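Local structure of dTDP-4-dehydrorhamnose 3,5-epimerase (Sulfolobus tokodaii, 2B9U) at residues S50-R53 against K54-R58; W111-P114 against G115-H118; Y137-P140 against H141-C144. The protein probably catalyses the epimerization at C3' and C5' of dTDP-4-dehydro-6-deoxyglucose, a step of dTDP-L-rhamnose biosynthesis. All blocks are in the same frame, centred on the assembly; numbering follows the deposited sequence.

In the fold
Strand 44-52 enters contact 1, where a tight turn hands the chain from the seven-stranded sheet to strand 57-63 of the five-stranded sheet. Contact 2 repeats this passage later: strand 109-112 of the seven-stranded sheet ends, and a Pro-Pro-Gly bend leads into strand 116-122, the neighbour of 57-63. In contact 3 the loop after strand 126-133 closes in a short 3-10 turn and delivers strand 142-144 to the other flank of 57-63. The three follow in series, neither nested nor crossed, and none touches another; contacts 2 and 3 have centres about 14 Å apart. Each links the two sheets of the flattened jelly-roll barrel.

Contact 1: residues S50-R53 against K54-R58; sequences SFSR and KGVVR
The guanidinium group of Arg-58 has Ser-50 above one face, with Ser-50 CB centred 3.9 Å over its plane, while Ser-52 and the carbonyl of Phe-51 sit at its edge. The link beneath is a type II beta turn, Arg-53 to Val-56, carrying the chain from strand 44-52 to strand 57-63 in the other sheet of the jelly roll. Ser-52 OG accepts a hydrogen bond from Arg-58 NE (2.8 Å), lying 17° out of the guanidinium plane, and a weak second one from Arg-58 NH2 at 3.3 Å. Phe-51 O is 3.0 Å from Arg-58 NH2. Arg-58 reaches this far because its chain is extended from CG to NE, and Ser-52 meets it with OG turned beside its own backbone N (chi1 -53°). Ser-50 OG instead bonds Tyr-130 OH, so this serine offers Arg-58 its methylene. Ser-50 and Phe-51 pair antiparallel with a strand of the second subunit, so their sheet runs on across the interface, and Phe-26 of that chain meets the Phe-51 ring. Gly-55 takes the positive phi of the turn, where a side chain would be jammed against the preceding carbonyl. Val-56 N closes the turn on Arg-53 O at 3.1 Å. The two Val-56 methyls part: Val-56 CG1 packs 3.8 Å from Ser-52 CB, and CG2 lies against Arg-53 O.

Contact 2: residues W111-P114 against G115-H118; sequences WIPP and GFAH
Ile-112 reaches over the bend with two of its carbons, each to a different ring-bearing residue. Ile-112 CG2 presses on Phe-116 CB at 3.5 Å, and the two side chains run slantwise to one another. The other branch goes to His-118: with CG1 placed beside the backbone N (chi1 -50°) and CD1 extended from it, Ile-112 CD1 comes within 3.6 Å of His-118 CD2, the side chains meeting at about a right angle. Asp-82 takes a hydrogen bond at His-118 NE2, while Ile-112 CD1 meets the ring obliquely at CD2 and CG. Pro-113 comes next and engages Phe-116 twice. Pro-113 CG packs 3.9 Å from Phe-116 CE1, and Pro-113 O lies near the plane of the phenyl ring, 3.5 Å from Phe-116 CD1. Ile-12, Met-10 and Ala-84 also pack on Phe-116. An alanine in place of Phe-116 would keep the contact of CB with Ile-112 but is likely to open a gap beside Pro-113 CG and Ile-12 where the ring now sits. Pro-114 then leads into Gly-115. Gly-115 has a positive phi of 100°, at which a CB would clash with Pro-114 O. Its backbone pairs with Val-87, and from Phe-116 on the chain is strand again. Pro-113, Gly-115 and His-118 are spaced as in the PxGxxH element of the second cupin motif, here forming the bend that joins the two sheets of the barrel.

Contact 3: residues Y137-P140 against H141-C144; sequences YSPP and HERC
Tyr-137 turns the edge of its ring to Glu-142, whose OE2 lies in the ring plane 3.2 Å from Tyr-137 CE1; the carboxylate is rotated 69° against the ring. With CG anti to the backbone N (chi1 176°), the ring lies against Pro-139, two residues on, whose CD sits above the centre of one face. Tyr-137 is predicted to stack on the thymidine ring of the substrate, and Lys-32 of the second subunit packs on it as a neighbour. The other arm of Glu-142 leans on Pro-139, with Glu-142 OE1 3.3 Å from Pro-139 CA. Ser-138 OG meets the imidazole of His-141 at its edge, near the ring plane: Ser-138 OG and His-141 ND1 share a hydrogen bond of 2.8 Å. The same two residues are joined through the backbone, His-141 N donating to Ser-138 O at 3.0 Å from above the carbonyl plane. Both bonds straddle a short 3-10 turn over Pro-139 and Pro-140, which steers the chain into strand 142-144, the outer strand of the five-stranded sheet beside 57-63. Pairing of His-141 with Arg-64 and of Arg-143 with Tyr-62 fixes that edge, and Cys-144 is tied to Cys-166 by a disulfide. Glu-142 N bonds Pro-139 O at 3.2 Å, and a water bridges Pro-139 O to Glu-142 O. Arg-143, bent at chi2, folds back along the turn. Its NH1 donates to Glu-142 O (3.2 Å, nearly straight at 166°) and more weakly to Pro-140 O, 3.4 Å from Arg-143 NH1 and in the guanidinium plane.

Contact 1: residues S50-R53 against K54-R58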
loop_
_atom_site.group_PDB
_atom_site.type_symbol
_atom_site.label_atom_id
_atom_site.label_comp_id
_atom_site.label_asym_id
_atom_site.label_seq_id
_atom_site.Cartn_x
_atom_site.Cartn_y
_atom_site.Cartn_z
ATOM N N SER A 50 3.987 -8.571 2.383
ATOM C CA SER A 50 4.820 -9.600 2.994
ATOM C C SER A 50 5.951 -8.963 3.758
ATOM O O SER A 50 6.421 -7.875 3.397
ATOM C CB SER A 50 5.372 -10.578 1.956
ATOM O OG SER A 50 6.269 -9.952 1.056
ATOM N N PHE A 51 6.371 -9.638 4.827
ATOM C CA PHE A 51 7.614 -9.324 5.487
ATOM C C PHE A 51 8.559 -10.508 5.270
ATOM O O PHE A 51 8.195 -11.653 5.505
ATOM C CB PHE A 51 7.402 -9.068 6.976
ATOM C CG PHE A 51 8.680 -9.071 7.767
ATOM C CD1 PHE A 51 9.623 -8.040 7.600
ATOM C CD2 PHE A 51 8.962 -10.104 8.654
ATOM C CE1 PHE A 51 10.820 -8.045 8.316
ATOM C CE2 PHE A 51 10.151 -10.109 9.370
ATOM C CZ PHE A 51 11.082 -9.074 9.202
ATOM N N SER A 52 9.765 -10.224 4.800
ATOM C CA SER A 52 10.707 -11.259 4.449
ATOM C C SER A 52 12.022 -10.988 5.156
ATOM O O SER A 52 12.578 -9.902 5.042
ATOM C CB SER A 52 10.899 -11.310 2.924
ATOM O OG SER A 52 9.634 -11.428 2.266
ATOM N N ARG A 53 12.508 -11.983 5.886
ATOM C CA ARG A 53 13.816 -11.917 6.533
ATOM C C ARG A 53 14.880 -11.979 5.463
ATOM O O ARG A 53 14.637 -12.526 4.396
ATOM C CB ARG A 53 13.971 -13.075 7.524
ATOM C CG ARG A 53 13.063 -12.923 8.730
ATOM C CD ARG A 53 12.928 -14.188 9.541
ATOM N NE ARG A 53 12.031 -13.966 10.679
ATOM C CZ ARG A 53 11.842 -14.820 11.683
ATOM N NH1 ARG A 53 12.498 -15.977 11.729
ATOM N NH2 ARG A 53 10.997 -14.505 12.656
ATOM N N LYS A 54 16.052 -11.420 5.746
ATOM C CA LYS A 54 17.171 -11.429 4.800
ATOM C C LYS A 54 17.464 -12.821 4.239
ATOM O O LYS A 54 17.548 -13.809 4.980
ATOM C CB LYS A 54 18.420 -10.845 5.455
ATOM C CG LYS A 54 19.684 -10.836 4.599
ATOM C CD LYS A 54 20.836 -10.109 5.307
ATOM C CE LYS A 54 22.158 -10.286 4.548
ATOM N NZ LYS A 54 23.342 -9.668 5.247
ATOM N N GLY A 55 17.610 -12.882 2.915
ATOM C CA GLY A 55 17.930 -14.120 2.225
ATOM C C GLY A 55 16.720 -14.876 1.722
ATOM O O GLY A 55 16.858 -15.827 0.934
ATOM N N VAL A 56 15.538 -14.473 2.183
ATOM C CA VAL A 56 14.297 -15.114 1.757
ATOM C C VAL A 56 14.137 -14.943 0.248
ATOM O O VAL A 56 14.415 -13.869 -0.283
ATOM C CB VAL A 56 13.060 -14.561 2.545
ATOM C CG1 VAL A 56 11.754 -14.818 1.805
ATOM C CG2 VAL A 56 13.025 -15.164 3.948
ATOM N N VAL A 57 13.723 -16.015 -0.425
ATOM C CA VAL A 57 13.304 -15.956 -1.816
ATOM C C VAL A 57 11.831 -16.326 -1.889
ATOM O O VAL A 57 11.411 -17.315 -1.279
ATOM C CB VAL A 57 14.124 -16.942 -2.688
ATOM C CG1 VAL A 57 13.577 -16.987 -4.117
ATOM C CG2 VAL A 57 15.609 -16.581 -2.672
ATOM N N ARG A 58 11.047 -15.513 -2.601
ATOM C CA ARG A 58 9.659 -15.807 -2.902
ATOM C C ARG A 58 9.519 -15.708 -4.416
ATOM O O ARG A 58 9.931 -14.708 -4.996
ATOM C CB ARG A 58 8.716 -14.791 -2.247
ATOM C CG ARG A 58 8.731 -14.802 -0.727
ATOM C CD ARG A 58 7.849 -13.697 -0.154
ATOM N NE ARG A 58 8.071 -13.508 1.274
ATOM C CZ ARG A 58 7.297 -14.002 2.241
ATOM N NH1 ARG A 58 6.230 -14.730 1.942
ATOM N NH2 ARG A 58 7.589 -13.753 3.508
#

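Contact 2: residues W111-P114 against G115-H118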
loop_
_atom_site.group_PDB
_atom_site.type_symbol
_atom_site.label_atom_id
_atom_site.label_comp_id
_atom_site.label_asym_id
_atom_site.label_seq_id
_atom_site.Cartn_x
_atom_site.Cartn_y
_atom_site.Cartn_z
ATOM N N TRP A 111 6.303 -1.970 -12.263
ATOM C CA TRP A 111 5.053 -2.477 -12.825
ATOM C C TRP A 111 5.360 -3.674 -13.708
ATOM O O TRP A 111 6.198 -3.603 -14.635
ATOM C CB TRP A 111 4.306 -1.400 -13.598
ATOM C CG TRP A 111 3.354 -1.934 -14.677
ATOM C CD1 TRP A 111 3.536 -1.869 -16.033
ATOM C CD2 TRP A 111 2.089 -2.596 -14.475
ATOM N NE1 TRP A 111 2.471 -2.448 -16.686
ATOM C CE2 TRP A 111 1.576 -2.914 -15.755
ATOM C CE3 TRP A 111 1.350 -2.967 -13.337
ATOM C CZ2 TRP A 111 0.340 -3.549 -15.932
ATOM C CZ3 TRP A 111 0.118 -3.623 -13.520
ATOM C CH2 TRP A 111 -0.368 -3.902 -14.806
ATOM N N ILE A 112 4.687 -4.777 -13.387
ATOM C CA ILE A 112 4.854 -6.061 -14.051
ATOM C C ILE A 112 3.487 -6.508 -14.621
ATOM O O ILE A 112 2.620 -6.995 -13.879
ATOM C CB ILE A 112 5.378 -7.157 -13.089
ATOM C CG1 ILE A 112 6.622 -6.688 -12.312
ATOM C CG2 ILE A 112 5.630 -8.478 -13.864
ATOM C CD1 ILE A 112 7.076 -7.664 -11.258
ATOM N N PRO A 113 3.306 -6.367 -15.943
ATOM C CA PRO A 113 2.052 -6.720 -16.632
ATOM C C PRO A 113 1.806 -8.227 -16.617
ATOM O O PRO A 113 2.719 -8.978 -16.297
ATOM C CB PRO A 113 2.281 -6.212 -18.068
ATOM C CG PRO A 113 3.743 -6.159 -18.236
ATOM C CD PRO A 113 4.339 -5.874 -16.876
ATOM N N PRO A 114 0.565 -8.680 -16.922
ATOM C CA PRO A 114 0.328 -10.131 -17.042
ATOM C C PRO A 114 1.233 -10.825 -18.066
ATOM O O PRO A 114 1.667 -10.207 -19.031
ATOM C CB PRO A 114 -1.130 -10.217 -17.506
ATOM C CG PRO A 114 -1.761 -8.959 -17.067
ATOM C CD PRO A 114 -0.675 -7.902 -17.127
ATOM N N GLY A 115 1.502 -12.109 -17.855
ATOM C CA GLY A 115 2.394 -12.859 -18.728
ATOM C C GLY A 115 3.812 -13.025 -18.199
ATOM O O GLY A 115 4.642 -13.623 -18.876
ATOM N N PHE A 116 4.083 -12.484 -16.997
ATOM C CA PHE A 116 5.389 -12.624 -16.334
ATOM C C PHE A 116 5.291 -13.381 -15.025
ATOM O O PHE A 116 4.280 -13.305 -14.344
ATOM C CB PHE A 116 6.003 -11.246 -16.022
ATOM C CG PHE A 116 6.495 -10.510 -17.230
ATOM C CD1 PHE A 116 5.606 -9.809 -18.041
ATOM C CD2 PHE A 116 7.851 -10.511 -17.552
ATOM C CE1 PHE A 116 6.067 -9.135 -19.174
ATOM C CE2 PHE A 116 8.324 -9.832 -18.673
ATOM C CZ PHE A 116 7.435 -9.143 -19.483
ATOM N N ALA A 117 6.366 -14.084 -14.667
ATOM C CA ALA A 117 6.504 -14.659 -13.339
ATOM C C ALA A 117 7.346 -13.734 -12.454
ATOM O O ALA A 117 8.442 -13.338 -12.842
ATOM C CB ALA A 117 7.160 -16.039 -13.428
ATOM N N HIS A 118 6.846 -13.424 -11.257
ATOM C CA HIS A 118 7.517 -12.480 -10.357
ATOM C C HIS A 118 8.174 -13.144 -9.136
ATOM O O HIS A 118 7.597 -13.989 -8.485
ATOM C CB HIS A 118 6.544 -11.361 -9.915
ATOM C CG HIS A 118 7.018 -10.579 -8.721
ATOM N ND1 HIS A 118 6.363 -10.601 -7.511
ATOM C CD2 HIS A 118 8.099 -9.786 -8.544
ATOM C CE1 HIS A 118 7.015 -9.854 -6.640
ATOM N NE2 HIS A 118 8.071 -9.345 -7.244
#

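Contact 3: residues Y137-P140 against H141-C144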
loop_
_atom_site.group_PDB
_atom_site.type_symbol
_atom_site.label_atom_id
_atom_site.label_comp_id
_atom_site.label_asym_id
_atom_site.label_seq_id
_atom_site.Cartn_x
_atom_site.Cartn_y
_atom_site.Cartn_z
ATOM N N TYR A 137 -6.575 -12.897 -6.168
ATOM C CA TYR A 137 -6.133 -14.207 -5.729
ATOM C C TYR A 137 -7.089 -15.282 -6.220
ATOM O O TYR A 137 -8.306 -15.203 -5.990
ATOM C CB TYR A 137 -6.117 -14.197 -4.212
ATOM C CG TYR A 137 -5.763 -15.496 -3.518
ATOM C CD1 TYR A 137 -4.623 -16.220 -3.863
ATOM C CD2 TYR A 137 -6.545 -15.964 -2.465
ATOM C CE1 TYR A 137 -4.292 -17.401 -3.190
ATOM C CE2 TYR A 137 -6.217 -17.134 -1.784
ATOM C CZ TYR A 137 -5.094 -17.841 -2.148
ATOM O OH TYR A 137 -4.792 -19.003 -1.488
ATOM N N SER A 138 -6.536 -16.263 -6.924
ATOM C CA SER A 138 -7.311 -17.385 -7.449
ATOM C C SER A 138 -6.414 -18.621 -7.499
ATOM O O SER A 138 -5.707 -18.838 -8.490
ATOM C CB SER A 138 -7.877 -17.062 -8.839
ATOM O OG SER A 138 -8.659 -18.133 -9.348
ATOM N N PRO A 139 -6.421 -19.415 -6.413
ATOM C CA PRO A 139 -5.643 -20.657 -6.289
ATOM C C PRO A 139 -5.737 -21.653 -7.469
ATOM O O PRO A 139 -4.706 -22.225 -7.843
ATOM C CB PRO A 139 -6.181 -21.280 -5.002
ATOM C CG PRO A 139 -6.632 -20.115 -4.200
ATOM C CD PRO A 139 -7.184 -19.130 -5.183
ATOM N N PRO A 140 -6.947 -21.879 -8.044
ATOM C CA PRO A 140 -6.981 -22.800 -9.189
ATOM C C PRO A 140 -6.092 -22.383 -10.370
ATOM O O PRO A 140 -5.656 -23.249 -11.141
ATOM C CB PRO A 140 -8.459 -22.791 -9.604
ATOM C CG PRO A 140 -9.198 -22.416 -8.349
ATOM C CD PRO A 140 -8.305 -21.394 -7.711
ATOM N N HIS A 141 -5.818 -21.083 -10.491
ATOM C CA HIS A 141 -5.060 -20.531 -11.613
ATOM C C HIS A 141 -3.586 -20.203 -11.285
ATOM O O HIS A 141 -2.834 -19.746 -12.155
ATOM C CB HIS A 141 -5.775 -19.293 -12.157
ATOM C CG HIS A 141 -7.197 -19.544 -12.545
ATOM N ND1 HIS A 141 -8.215 -19.629 -11.621
ATOM C CD2 HIS A 141 -7.771 -19.730 -13.757
ATOM C CE1 HIS A 141 -9.358 -19.854 -12.248
ATOM N NE2 HIS A 141 -9.115 -19.917 -13.546
ATOM N N GLU A 142 -3.185 -20.440 -10.038
ATOM C CA GLU A 142 -1.810 -20.195 -9.598
ATOM C C GLU A 142 -0.837 -21.166 -10.257
ATOM O O GLU A 142 -1.116 -22.361 -10.359
ATOM C CB GLU A 142 -1.702 -20.277 -8.071
ATOM C CG GLU A 142 -2.114 -18.993 -7.345
ATOM C CD GLU A 142 -2.160 -19.129 -5.813
ATOM O OE1 GLU A 142 -2.518 -20.222 -5.299
ATOM O OE2 GLU A 142 -1.847 -18.131 -5.120
ATOM N N ARG A 143 0.289 -20.627 -10.721
ATOM C CA ARG A 143 1.391 -21.405 -11.293
ATOM C C ARG A 143 2.731 -20.744 -10.912
ATOM O O ARG A 143 2.773 -19.560 -10.565
ATOM C CB ARG A 143 1.273 -21.488 -12.825
ATOM C CG ARG A 143 0.085 -22.306 -13.386
ATOM C CD ARG A 143 0.125 -23.792 -12.955
ATOM N NE ARG A 143 -0.783 -24.640 -13.735
ATOM C CZ ARG A 143 -2.105 -24.710 -13.554
ATOM N NH1 ARG A 143 -2.711 -23.982 -12.613
ATOM N NH2 ARG A 143 -2.832 -25.514 -14.326
ATOM N N CYS A 144 3.818 -21.511 -10.984
ATOM C CA CYS A 144 5.139 -20.960 -10.742
ATOM C C CYS A 144 6.223 -21.662 -11.541
ATOM O O CYS A 144 6.037 -22.793 -12.020
ATOM C CB CYS A 144 5.484 -20.981 -9.242
ATOM S SG CYS A 144 5.412 -22.615 -8.497
HETATM O O HOH W 1 -2.987 -24.386 -8.939
#